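Local coordinates for protein MarR family transcriptional regulator (Staphylococcus epidermidis, PDB 5HLI) that probably binds DNA through a winged helix-turn-helix domain as a dimeric, redox-sensing transcriptional regulator of the MarR family, here in its disulfide-bonded form, at residues Q106-Q109 against E110-F113; D130-K133 against Y134-E138; L48-W51 against E52-Q56; S23-F26 against A27-Y30. The protein carries 1 engineered substitution. All coordinates share one frame; numbering follows the deposited sequence.

From the N terminus, contact 4 (23-26 with 27-30) comes first, on the long helix 2-36, followed by contact 3 (48-51 with 52-56), where helix 41-52 leads into strand 56-57. Contact 1 (106-109 with 110-113) lies on helix 103-117 and contact 2 (130-133 with 134-138) on helix 126-147. All four are local and follow in series, so none encloses or crosses another, and only contact 3 rounds a turn. Contacts 1 and 3 pack together, Q109 and V112 against W51 and Q106 against N54. Contacts 2 and 4 meet through F136 and S23, and both also touch the second subunit.

Contact 1. Residues Q106-Q109 against E110-F113; sequences QQQQ and EAVF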
loop_
_atom_site.group_PDB
_atom_site.type_symbol
_atom_site.label_atom_id
_atom_site.label_comp_id
_atom_site.label_asym_id
_atom_site.label_seq_id
_atom_site.Cartn_x
_atom_site.Cartn_y
_atom_site.Cartn_z
ATOM N N GLN A 106 -0.023 -15.502 -23.414
ATOM C CA GLN A 106 1.388 -15.839 -23.266
ATOM C C GLN A 106 2.279 -14.680 -23.700
ATOM O O GLN A 106 3.240 -14.324 -23.004
ATOM C CB GLN A 106 1.701 -17.102 -24.071
ATOM C CG GLN A 106 3.057 -17.715 -23.754
ATOM C CD GLN A 106 3.044 -18.512 -22.467
ATOM O OE1 GLN A 106 2.471 -19.596 -22.407
ATOM N NE2 GLN A 106 3.671 -17.978 -21.432
ATOM N N GLN A 107 1.971 -14.073 -24.849
ATOM C CA GLN A 107 2.787 -12.969 -25.349
ATOM C C GLN A 107 2.710 -11.749 -24.441
ATOM O O GLN A 107 3.672 -10.977 -24.361
ATOM C CB GLN A 107 2.354 -12.594 -26.768
ATOM C CG GLN A 107 2.599 -13.681 -27.803
ATOM C CD GLN A 107 1.652 -13.588 -28.988
ATOM O OE1 GLN A 107 0.892 -12.627 -29.119
ATOM N NE2 GLN A 107 1.697 -14.590 -29.860
ATOM N N GLN A 108 1.585 -11.553 -23.755
ATOM C CA GLN A 108 1.427 -10.374 -22.914
ATOM C C GLN A 108 2.286 -10.413 -21.657
ATOM O O GLN A 108 2.412 -9.379 -20.995
ATOM C CB GLN A 108 -0.042 -10.194 -22.527
ATOM C CG GLN A 108 -0.948 -9.708 -23.654
ATOM C CD GLN A 108 -0.824 -8.218 -23.918
ATOM O OE1 GLN A 108 0.253 -7.720 -24.238
ATOM N NE2 GLN A 108 -1.932 -7.500 -23.782
ATOM N N GLN A 109 2.872 -11.565 -21.314
ATOM C CA GLN A 109 3.697 -11.642 -20.111
ATOM C C GLN A 109 4.832 -10.628 -20.156
ATOM O O GLN A 109 5.038 -9.866 -19.205
ATOM C CB GLN A 109 4.257 -13.053 -19.925
ATOM C CG GLN A 109 5.174 -13.165 -18.706
ATOM C CD GLN A 109 5.704 -14.567 -18.473
ATOM O OE1 GLN A 109 5.425 -15.488 -19.240
ATOM N NE2 GLN A 109 6.475 -14.733 -17.404
ATOM N N GLU A 110 5.578 -10.599 -21.262
ATOM C CA GLU A 110 6.718 -9.694 -21.347
ATOM C C GLU A 110 6.277 -8.241 -21.480
ATOM O O GLU A 110 7.005 -7.336 -21.058
ATOM C CB GLU A 110 7.624 -10.095 -22.512
ATOM C CG GLU A 110 6.994 -9.962 -23.884
ATOM C CD GLU A 110 7.890 -10.500 -24.986
ATOM O OE1 GLU A 110 7.802 -11.710 -25.287
ATOM O OE2 GLU A 110 8.690 -9.717 -25.541
ATOM N N ALA A 111 5.096 -7.996 -22.055
ATOM C CA ALA A 111 4.591 -6.630 -22.142
ATOM C C ALA A 111 4.210 -6.095 -20.767
ATOM O O ALA A 111 4.518 -4.945 -20.435
ATOM C CB ALA A 111 3.398 -6.566 -23.093
ATOM N N VAL A 112 3.528 -6.909 -19.957
ATOM C CA VAL A 112 3.228 -6.513 -18.582
ATOM C C VAL A 112 4.522 -6.381 -17.788
ATOM O O VAL A 112 4.734 -5.404 -17.062
ATOM C CB VAL A 112 2.268 -7.522 -17.926
ATOM C CG1 VAL A 112 2.048 -7.172 -16.461
ATOM C CG2 VAL A 112 0.941 -7.558 -18.669
ATOM N N PHE A 113 5.403 -7.374 -17.928
ATOM C CA PHE A 113 6.693 -7.369 -17.246
ATOM C C PHE A 113 7.455 -6.076 -17.509
ATOM O O PHE A 113 7.948 -5.430 -16.578
ATOM C CB PHE A 113 7.496 -8.587 -17.706
ATOM C CG PHE A 113 8.749 -8.832 -16.924
ATOM C CD1 PHE A 113 8.692 -9.381 -15.655
ATOM C CD2 PHE A 113 9.988 -8.551 -17.475
ATOM C CE1 PHE A 113 9.847 -9.621 -14.938
ATOM C CE2 PHE A 113 11.145 -8.791 -16.765
ATOM C CZ PHE A 113 11.074 -9.327 -15.495
HETATM O O HOH W 1 5.577 -12.990 -23.330
#
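Q108 and Q109 receive the amides of V112 and F113 in successive i to i+4 helical bonds: V112 N to Q108 O is 2.9 Å and nearly straight, and F113 N to Q109 O is 2.8 Å. The side chains gather round the same carbonyls. CG2 of V112 rests on Q108 O at 3.3 Å, and CB of F113 lies 3.2 Å from Q109 O. The Q108 chain is folded at its second torsion (chi2 -78°), which carries its amide forward along the helix and brings OE1 to 3.5 Å from CB of A111. E110 takes the less common rotamer with CG between its own N and carbonyl carbon (chi1 65°); CG thereby sits 3.5 Å from Q107 O. A water hydrogen-bonds to Q106 O at 2.7 Å and to E110 OE1 at 3.2 Å and accepts from E110 N; with more acceptors near it than protons, it probably shares them. F113 O accepts a bond from N13 ND2 of the second subunit. The chemistry is mixed: V112 and the aliphatic part of Q109 pack on W51 of helix 41-52, Q108 reaches F37 and W84, and the exposed side carries Q107, E110 and the water.

Contact 2. Residues D130-K133 against Y134-E138; sequences DETK and YVFEE
T132 and F136, one helical turn apart, make the tight apolar side of this contact. CG2 of T132 meets the phenylalanine at the ring edge, in plane, 3.7 Å from CE2, and the two side chains run alongside each other in the same direction. The threonine places CG2 anti to its backbone N, leaving OG1 to bond to E128 O in the preceding turn. CD2 of F136 also lies 3.3 Å from T132 O. The ring is buried, packing on V22 and S23 of helix 2-36 and on S18 of the second subunit, while T132 touches L139 of that subunit.

K133 and E137 form the polar side, close through the lysine's methylenes but with the charges apart. The lysine is extended as far as CE and bends at its last torsion (chi4 65°). CE, not NZ, is the atom nearest the carboxylate: CE is 3.2 Å from E137 OE2, against 4.2 Å for NZ, too far for a salt bridge. The ammonium is hydrogen-bonded to Q14 OE1 of the second subunit. D130, E131 and Y134 make up the loose, solvent side; Y134 CB sits 3.1 Å from D130 O, and the backbone N of Y134 bonds to D130 O at 2.8 Å. The amides of V135, F136 and E137 bond to E131, T132 and K133 in turn.

Such an amphipathic helix, with one face set against the long N-terminal helix and the partner subunit, belongs to the helical dimerization region characteristic of MarR-family regulators.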
loop_
_atom_site.group_PDB
_atom_site.type_symbol
_atom_site.label_atom_id
_atom_site.label_comp_id
_atom_site.label_asym_id
_atom_site.label_seq_id
_atom_site.Cartn_x
_atom_site.Cartn_y
_atom_site.Cartn_z
ATOM N N ASP A 130 19.280 -2.619 -2.579
ATOM C CA ASP A 130 19.291 -3.680 -1.577
ATOM C C ASP A 130 18.714 -3.210 -0.248
ATOM O O ASP A 130 18.069 -3.994 0.457
ATOM C CB ASP A 130 20.715 -4.200 -1.378
ATOM C CG ASP A 130 21.233 -4.950 -2.586
ATOM O OD1 ASP A 130 20.436 -5.219 -3.510
ATOM O OD2 ASP A 130 22.441 -5.270 -2.615
ATOM N N GLU A 131 18.929 -1.943 0.109
ATOM C CA GLU A 131 18.388 -1.435 1.366
ATOM C C GLU A 131 16.877 -1.244 1.277
ATOM O O GLU A 131 16.140 -1.612 2.199
ATOM C CB GLU A 131 19.083 -0.127 1.752
ATOM C CG GLU A 131 18.240 0.804 2.623
ATOM C CD GLU A 131 19.074 1.835 3.359
ATOM O OE1 GLU A 131 18.901 1.956 4.589
ATOM O OE2 GLU A 131 19.886 2.514 2.701
ATOM N N THR A 132 16.401 -0.656 0.178
ATOM C CA THR A 132 14.963 -0.501 -0.017
ATOM C C THR A 132 14.283 -1.860 -0.119
ATOM O O THR A 132 13.239 -2.095 0.499
ATOM C CB THR A 132 14.685 0.334 -1.267
ATOM O OG1 THR A 132 15.412 1.567 -1.192
ATOM C CG2 THR A 132 13.198 0.632 -1.389
ATOM N N LYS A 133 14.865 -2.768 -0.907
ATOM C CA LYS A 133 14.363 -4.137 -0.965
ATOM C C LYS A 133 14.342 -4.776 0.418
ATOM O O LYS A 133 13.370 -5.446 0.785
ATOM C CB LYS A 133 15.217 -4.968 -1.922
ATOM C CG LYS A 133 14.850 -6.441 -1.977
ATOM C CD LYS A 133 16.020 -7.268 -2.489
ATOM C CE LYS A 133 15.649 -8.735 -2.638
ATOM N NZ LYS A 133 14.603 -8.926 -3.676
ATOM N N TYR A 134 15.403 -4.571 1.204
ATOM C CA TYR A 134 15.493 -5.203 2.518
ATOM C C TYR A 134 14.417 -4.686 3.464
ATOM O O TYR A 134 13.838 -5.460 4.235
ATOM C CB TYR A 134 16.884 -4.974 3.112
ATOM C CG TYR A 134 17.046 -5.456 4.537
ATOM C CD1 TYR A 134 16.880 -6.799 4.861
ATOM C CD2 TYR A 134 17.373 -4.570 5.557
ATOM C CE1 TYR A 134 17.029 -7.243 6.157
ATOM C CE2 TYR A 134 17.523 -5.003 6.857
ATOM C CZ TYR A 134 17.350 -6.340 7.152
ATOM O OH TYR A 134 17.499 -6.779 8.446
ATOM N N VAL A 135 14.132 -3.383 3.422
ATOM C CA VAL A 135 13.116 -2.815 4.305
ATOM C C VAL A 135 11.739 -3.374 3.962
ATOM O O VAL A 135 10.968 -3.761 4.847
ATOM C CB VAL A 135 13.137 -1.279 4.233
ATOM C CG1 VAL A 135 11.935 -0.698 4.957
ATOM C CG2 VAL A 135 14.427 -0.742 4.833
ATOM N N PHE A 136 11.414 -3.432 2.668
ATOM C CA PHE A 136 10.094 -3.911 2.270
ATOM C C PHE A 136 9.963 -5.419 2.436
ATOM O O PHE A 136 8.851 -5.920 2.640
ATOM C CB PHE A 136 9.795 -3.496 0.828
ATOM C CG PHE A 136 9.363 -2.064 0.694
ATOM C CD1 PHE A 136 8.161 -1.638 1.236
ATOM C CD2 PHE A 136 10.157 -1.142 0.033
ATOM C CE1 PHE A 136 7.759 -0.322 1.121
ATOM C CE2 PHE A 136 9.757 0.176 -0.088
ATOM C CZ PHE A 136 8.556 0.586 0.457
ATOM N N GLU A 137 11.072 -6.159 2.355
ATOM C CA GLU A 137 11.016 -7.592 2.626
ATOM C C GLU A 137 10.693 -7.862 4.090
ATOM O O GLU A 137 9.914 -8.769 4.404
ATOM C CB GLU A 137 12.336 -8.264 2.246
ATOM C CG GLU A 137 12.554 -8.461 0.756
ATOM C CD GLU A 137 13.793 -9.286 0.460
ATOM O OE1 GLU A 137 13.653 -10.497 0.188
ATOM O OE2 GLU A 137 14.909 -8.728 0.515
ATOM N N GLU A 138 11.282 -7.086 5.001
ATOM C CA GLU A 138 11.021 -7.291 6.420
ATOM C C GLU A 138 9.650 -6.771 6.829
ATOM O O GLU A 138 9.027 -7.334 7.735
ATOM C CB GLU A 138 12.112 -6.629 7.261
ATOM C CG GLU A 138 13.504 -7.176 6.990
ATOM C CD GLU A 138 13.711 -8.555 7.591
ATOM O OE1 GLU A 138 14.340 -9.404 6.928
ATOM O OE2 GLU A 138 13.242 -8.787 8.725
#

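Contact 3. Residues L48-W51 against E52-Q56; sequences LTLW and EENPQ
T49 and Q56 meet through an almost perfectly straight hydrogen bond: Q56 NE2 reaches T49 OG1 at 2.9 Å with an N-H...O angle of 179°, the hydroxyl lying in the plane of the amide. The same nitrogen also donates to E53 O at 2.9 Å, again in the amide plane, so two bonds fix the rotation of the carboxamide. T49 holds OG1 anti to its backbone N (chi1 -175°), presenting it to the glutamine.

Around this pair lie the last helical bonds. E53 N bonds to T49 O at 2.8 Å, whereas E52 N makes only weak bonds, to L48 O and T49 O. The E52 chain folds back, bent at its second torsion, and a water links its OE2 to L48 O. CB of N54 lies 3.1 Å from L50 O, and CD2 of L50 is 4.2 Å from Q56 CB.

Farther out, Q56 OE1 accepts a bond from S60 OG and a weak one from H64 ND1, completing the hold on the amide. N54 OD1 takes the amide of L101, W51 NE1 bonds to G105 O, and the backbone of Q56 pairs with I99. With a cis peptide before P55, the turn delivers the chain from helix 41-52 into the short first strand of the three-stranded antiparallel sheet of a winged helix-turn-helix domain.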
loop_
_atom_site.group_PDB
_atom_site.type_symbol
_atom_site.label_atom_id
_atom_site.label_comp_id
_atom_site.label_asym_id
_atom_site.label_seq_id
_atom_site.Cartn_x
_atom_site.Cartn_y
_atom_site.Cartn_z
ATOM N N LEU A 48 -0.263 -14.190 -13.003
ATOM C CA LEU A 48 1.074 -14.422 -12.465
ATOM C C LEU A 48 1.319 -15.903 -12.189
ATOM O O LEU A 48 2.415 -16.412 -12.453
ATOM C CB LEU A 48 1.283 -13.589 -11.199
ATOM C CG LEU A 48 1.548 -12.102 -11.447
ATOM C CD1 LEU A 48 1.531 -11.315 -10.145
ATOM C CD2 LEU A 48 2.875 -11.914 -12.175
ATOM N N THR A 49 0.320 -16.616 -11.665
ATOM C CA THR A 49 0.525 -18.043 -11.431
ATOM C C THR A 49 0.497 -18.823 -12.742
ATOM O O THR A 49 1.235 -19.803 -12.900
ATOM C CB THR A 49 -0.502 -18.595 -10.432
ATOM O OG1 THR A 49 -0.186 -19.961 -10.135
ATOM C CG2 THR A 49 -1.923 -18.532 -10.976
ATOM N N LEU A 50 -0.323 -18.392 -13.704
ATOM C CA LEU A 50 -0.332 -19.053 -15.006
ATOM C C LEU A 50 0.998 -18.870 -15.724
ATOM O O LEU A 50 1.464 -19.775 -16.422
ATOM C CB LEU A 50 -1.483 -18.523 -15.861
ATOM C CG LEU A 50 -2.886 -18.984 -15.465
ATOM C CD1 LEU A 50 -3.934 -18.239 -16.267
ATOM C CD2 LEU A 50 -3.029 -20.482 -15.672
ATOM N N TRP A 51 1.626 -17.703 -15.563
ATOM C CA TRP A 51 2.932 -17.477 -16.169
ATOM C C TRP A 51 4.027 -18.297 -15.497
ATOM O O TRP A 51 5.113 -18.442 -16.069
ATOM C CB TRP A 51 3.274 -15.986 -16.130
ATOM C CG TRP A 51 2.473 -15.176 -17.108
ATOM C CD1 TRP A 51 1.988 -15.595 -18.315
ATOM C CD2 TRP A 51 2.048 -13.815 -16.957
ATOM N NE1 TRP A 51 1.298 -14.579 -18.928
ATOM C CE2 TRP A 51 1.318 -13.476 -18.115
ATOM C CE3 TRP A 51 2.217 -12.851 -15.959
ATOM C CZ2 TRP A 51 0.755 -12.214 -18.300
ATOM C CZ3 TRP A 51 1.656 -11.597 -16.146
ATOM C CH2 TRP A 51 0.936 -11.291 -17.308
ATOM N N GLU A 52 3.769 -18.833 -14.304
ATOM C CA GLU A 52 4.683 -19.763 -13.653
ATOM C C GLU A 52 4.380 -21.211 -14.014
ATOM O O GLU A 52 5.306 -21.999 -14.240
ATOM C CB GLU A 52 4.628 -19.593 -12.131
ATOM C CG GLU A 52 5.105 -18.236 -11.643
ATOM C CD GLU A 52 6.576 -18.000 -11.935
ATOM O OE1 GLU A 52 7.418 -18.748 -11.392
ATOM O OE2 GLU A 52 6.889 -17.069 -12.709
ATOM N N GLU A 53 3.100 -21.577 -14.072
ATOM C CA GLU A 53 2.686 -22.941 -14.380
ATOM C C GLU A 53 1.437 -22.884 -15.246
ATOM O O GLU A 53 0.398 -22.381 -14.809
ATOM C CB GLU A 53 2.422 -23.744 -13.101
ATOM C CG GLU A 53 1.925 -25.156 -13.349
ATOM C CD GLU A 53 1.533 -25.873 -12.072
ATOM O OE1 GLU A 53 1.719 -25.295 -10.980
ATOM O OE2 GLU A 53 1.035 -27.014 -12.160
ATOM N N ASN A 54 1.540 -23.404 -16.465
ATOM C CA ASN A 54 0.455 -23.345 -17.439
ATOM C C ASN A 54 0.459 -24.614 -18.285
ATOM O O ASN A 54 1.503 -24.997 -18.806
ATOM C CB ASN A 54 0.604 -22.104 -18.326
ATOM C CG ASN A 54 -0.312 -22.126 -19.535
ATOM O OD1 ASN A 54 -1.530 -21.994 -19.413
ATOM N ND2 ASN A 54 0.277 -22.282 -20.716
ATOM N N PRO A 55 -0.703 -25.278 -18.419
ATOM C CA PRO A 55 -2.010 -24.914 -17.859
ATOM C C PRO A 55 -2.154 -25.226 -16.369
ATOM O O PRO A 55 -1.255 -25.805 -15.763
ATOM C CB PRO A 55 -2.975 -25.777 -18.671
ATOM C CG PRO A 55 -2.188 -27.013 -18.945
ATOM C CD PRO A 55 -0.777 -26.529 -19.196
ATOM N N GLN A 56 -3.290 -24.826 -15.798
ATOM C CA GLN A 56 -3.653 -25.144 -14.427
ATOM C C GLN A 56 -5.151 -25.377 -14.356
ATOM O O GLN A 56 -5.925 -24.755 -15.087
ATOM C CB GLN A 56 -3.290 -24.021 -13.444
ATOM C CG GLN A 56 -1.826 -23.907 -13.100
ATOM C CD GLN A 56 -1.596 -22.929 -11.972
ATOM O OE1 GLN A 56 -2.215 -23.034 -10.914
ATOM N NE2 GLN A 56 -0.714 -21.962 -12.194
HETATM O O HOH W 2 4.866 -14.884 -12.904
#

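Contact 4. Residues S23-F26 against A27-Y30; sequences SRLF and AQFY
L25 and Q28 meet on helix 2-36, the long N-terminal helix that forms part of the helical dimer interface of this MarR-family protein. Their side chains run across one another, with Q28 OE1 3.8 Å from the L25 methyl CD2. Q28 sets CG anti to its carbonyl carbon (chi1 -68°) and is extended beyond it, which lays the chain along the preceding turn, with CG 3.2 Å from R24 O. Its NE2 is also 3.4 Å from that oxygen, but at an angle too poor for a hydrogen bond. The backbone N of Q28 does bond to R24 O, joining the regular i to i+4 bonds A27 to S23, F29 to L25 and Y30 to F26.

The aromatic side chains leave the helix by different routes. F26 keeps CG beside its backbone N, and its ring packs on L120 and on C16 of the second subunit. F29 instead has CG anti to its N (chi1 174°), which carries the ring away from the preceding turn to S118 and C119, leaving CB 3.4 Å from F26 O. R24 likewise leads its guanidinium away, into a cation-pi contact with Y20, whose carbonyl also accepts a bond from S23 OG.

Y30 is buried, packed on F17 of the second subunit and stacked on Y20 of that subunit. Its first torsion, -94°, departs from the usual staggered value, and the ring turns an edge to the preceding turn, with CD2 3.3 Å from F26 O.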
loop_
_atom_site.group_PDB
_atom_site.type_symbol
_atom_site.label_atom_id
_atom_site.label_comp_id
_atom_site.label_asym_id
_atom_site.label_seq_id
_atom_site.Cartn_x
_atom_site.Cartn_y
_atom_site.Cartn_z
ATOM N N SER A 23 4.867 3.070 -0.459
ATOM C CA SER A 23 4.205 1.866 -0.948
ATOM C C SER A 23 2.879 2.198 -1.619
ATOM O O SER A 23 2.485 1.525 -2.578
ATOM C CB SER A 23 3.990 0.870 0.196
ATOM O OG SER A 23 2.925 1.276 1.039
ATOM N N ARG A 24 2.182 3.234 -1.139
ATOM C CA ARG A 24 0.951 3.659 -1.797
ATOM C C ARG A 24 1.224 4.250 -3.176
ATOM O O ARG A 24 0.371 4.162 -4.064
ATOM C CB ARG A 24 0.201 4.667 -0.925
ATOM C CG ARG A 24 -0.245 4.105 0.415
ATOM C CD ARG A 24 -1.331 4.954 1.059
ATOM N NE ARG A 24 -0.858 6.286 1.426
ATOM C CZ ARG A 24 -1.595 7.184 2.071
ATOM N NH1 ARG A 24 -2.841 6.892 2.423
ATOM N NH2 ARG A 24 -1.087 8.373 2.367
ATOM N N LEU A 25 2.399 4.850 -3.377
ATOM C CA LEU A 25 2.745 5.356 -4.701
ATOM C C LEU A 25 3.079 4.215 -5.652
ATOM O O LEU A 25 2.721 4.260 -6.836
ATOM C CB LEU A 25 3.909 6.340 -4.602
ATOM C CG LEU A 25 3.628 7.616 -3.809
ATOM C CD1 LEU A 25 4.874 8.476 -3.728
ATOM C CD2 LEU A 25 2.479 8.390 -4.438
ATOM N N PHE A 26 3.775 3.188 -5.159
ATOM C CA PHE A 26 3.962 1.981 -5.957
ATOM C C PHE A 26 2.623 1.342 -6.301
ATOM O O PHE A 26 2.419 0.875 -7.428
ATOM C CB PHE A 26 4.851 0.984 -5.216
ATOM C CG PHE A 26 6.316 1.304 -5.282
ATOM C CD1 PHE A 26 7.004 1.222 -6.481
ATOM C CD2 PHE A 26 7.011 1.666 -4.140
ATOM C CE1 PHE A 26 8.356 1.510 -6.545
ATOM C CE2 PHE A 26 8.363 1.950 -4.195
ATOM C CZ PHE A 26 9.036 1.871 -5.400
ATOM N N ALA A 27 1.696 1.317 -5.339
ATOM C CA ALA A 27 0.378 0.739 -5.590
ATOM C C ALA A 27 -0.375 1.519 -6.662
ATOM O O ALA A 27 -0.999 0.923 -7.547
ATOM C CB ALA A 27 -0.430 0.692 -4.293
ATOM N N GLN A 28 -0.329 2.852 -6.596
ATOM C CA GLN A 28 -0.986 3.664 -7.615
ATOM C C GLN A 28 -0.351 3.466 -8.982
ATOM O O GLN A 28 -1.041 3.548 -10.004
ATOM C CB GLN A 28 -0.945 5.141 -7.224
ATOM C CG GLN A 28 -1.808 5.486 -6.011
ATOM C CD GLN A 28 -1.418 6.810 -5.378
ATOM O OE1 GLN A 28 -0.934 7.716 -6.055
ATOM N NE2 GLN A 28 -1.623 6.927 -4.074
ATOM N N PHE A 29 0.959 3.214 -9.025
ATOM C CA PHE A 29 1.606 2.907 -10.294
ATOM C C PHE A 29 1.099 1.583 -10.853
ATOM O O PHE A 29 0.789 1.477 -12.045
ATOM C CB PHE A 29 3.124 2.876 -10.118
ATOM C CG PHE A 29 3.867 2.424 -11.344
ATOM C CD1 PHE A 29 4.210 3.327 -12.336
ATOM C CD2 PHE A 29 4.222 1.094 -11.505
ATOM C CE1 PHE A 29 4.892 2.913 -13.468
ATOM C CE2 PHE A 29 4.902 0.674 -12.633
ATOM C CZ PHE A 29 5.238 1.585 -13.614
ATOM N N TYR A 30 1.014 0.557 -10.001
ATOM C CA TYR A 30 0.487 -0.731 -10.439
ATOM C C TYR A 30 -0.934 -0.590 -10.971
ATOM O O TYR A 30 -1.256 -1.090 -12.055
ATOM C CB TYR A 30 0.522 -1.737 -9.287
ATOM C CG TYR A 30 1.762 -2.603 -9.244
ATOM C CD1 TYR A 30 1.865 -3.739 -10.039
ATOM C CD2 TYR A 30 2.820 -2.297 -8.397
ATOM C CE1 TYR A 30 2.994 -4.539 -10.000
ATOM C CE2 TYR A 30 3.953 -3.091 -8.353
ATOM C CZ TYR A 30 4.034 -4.208 -9.156
ATOM O OH TYR A 30 5.159 -5.000 -9.115
#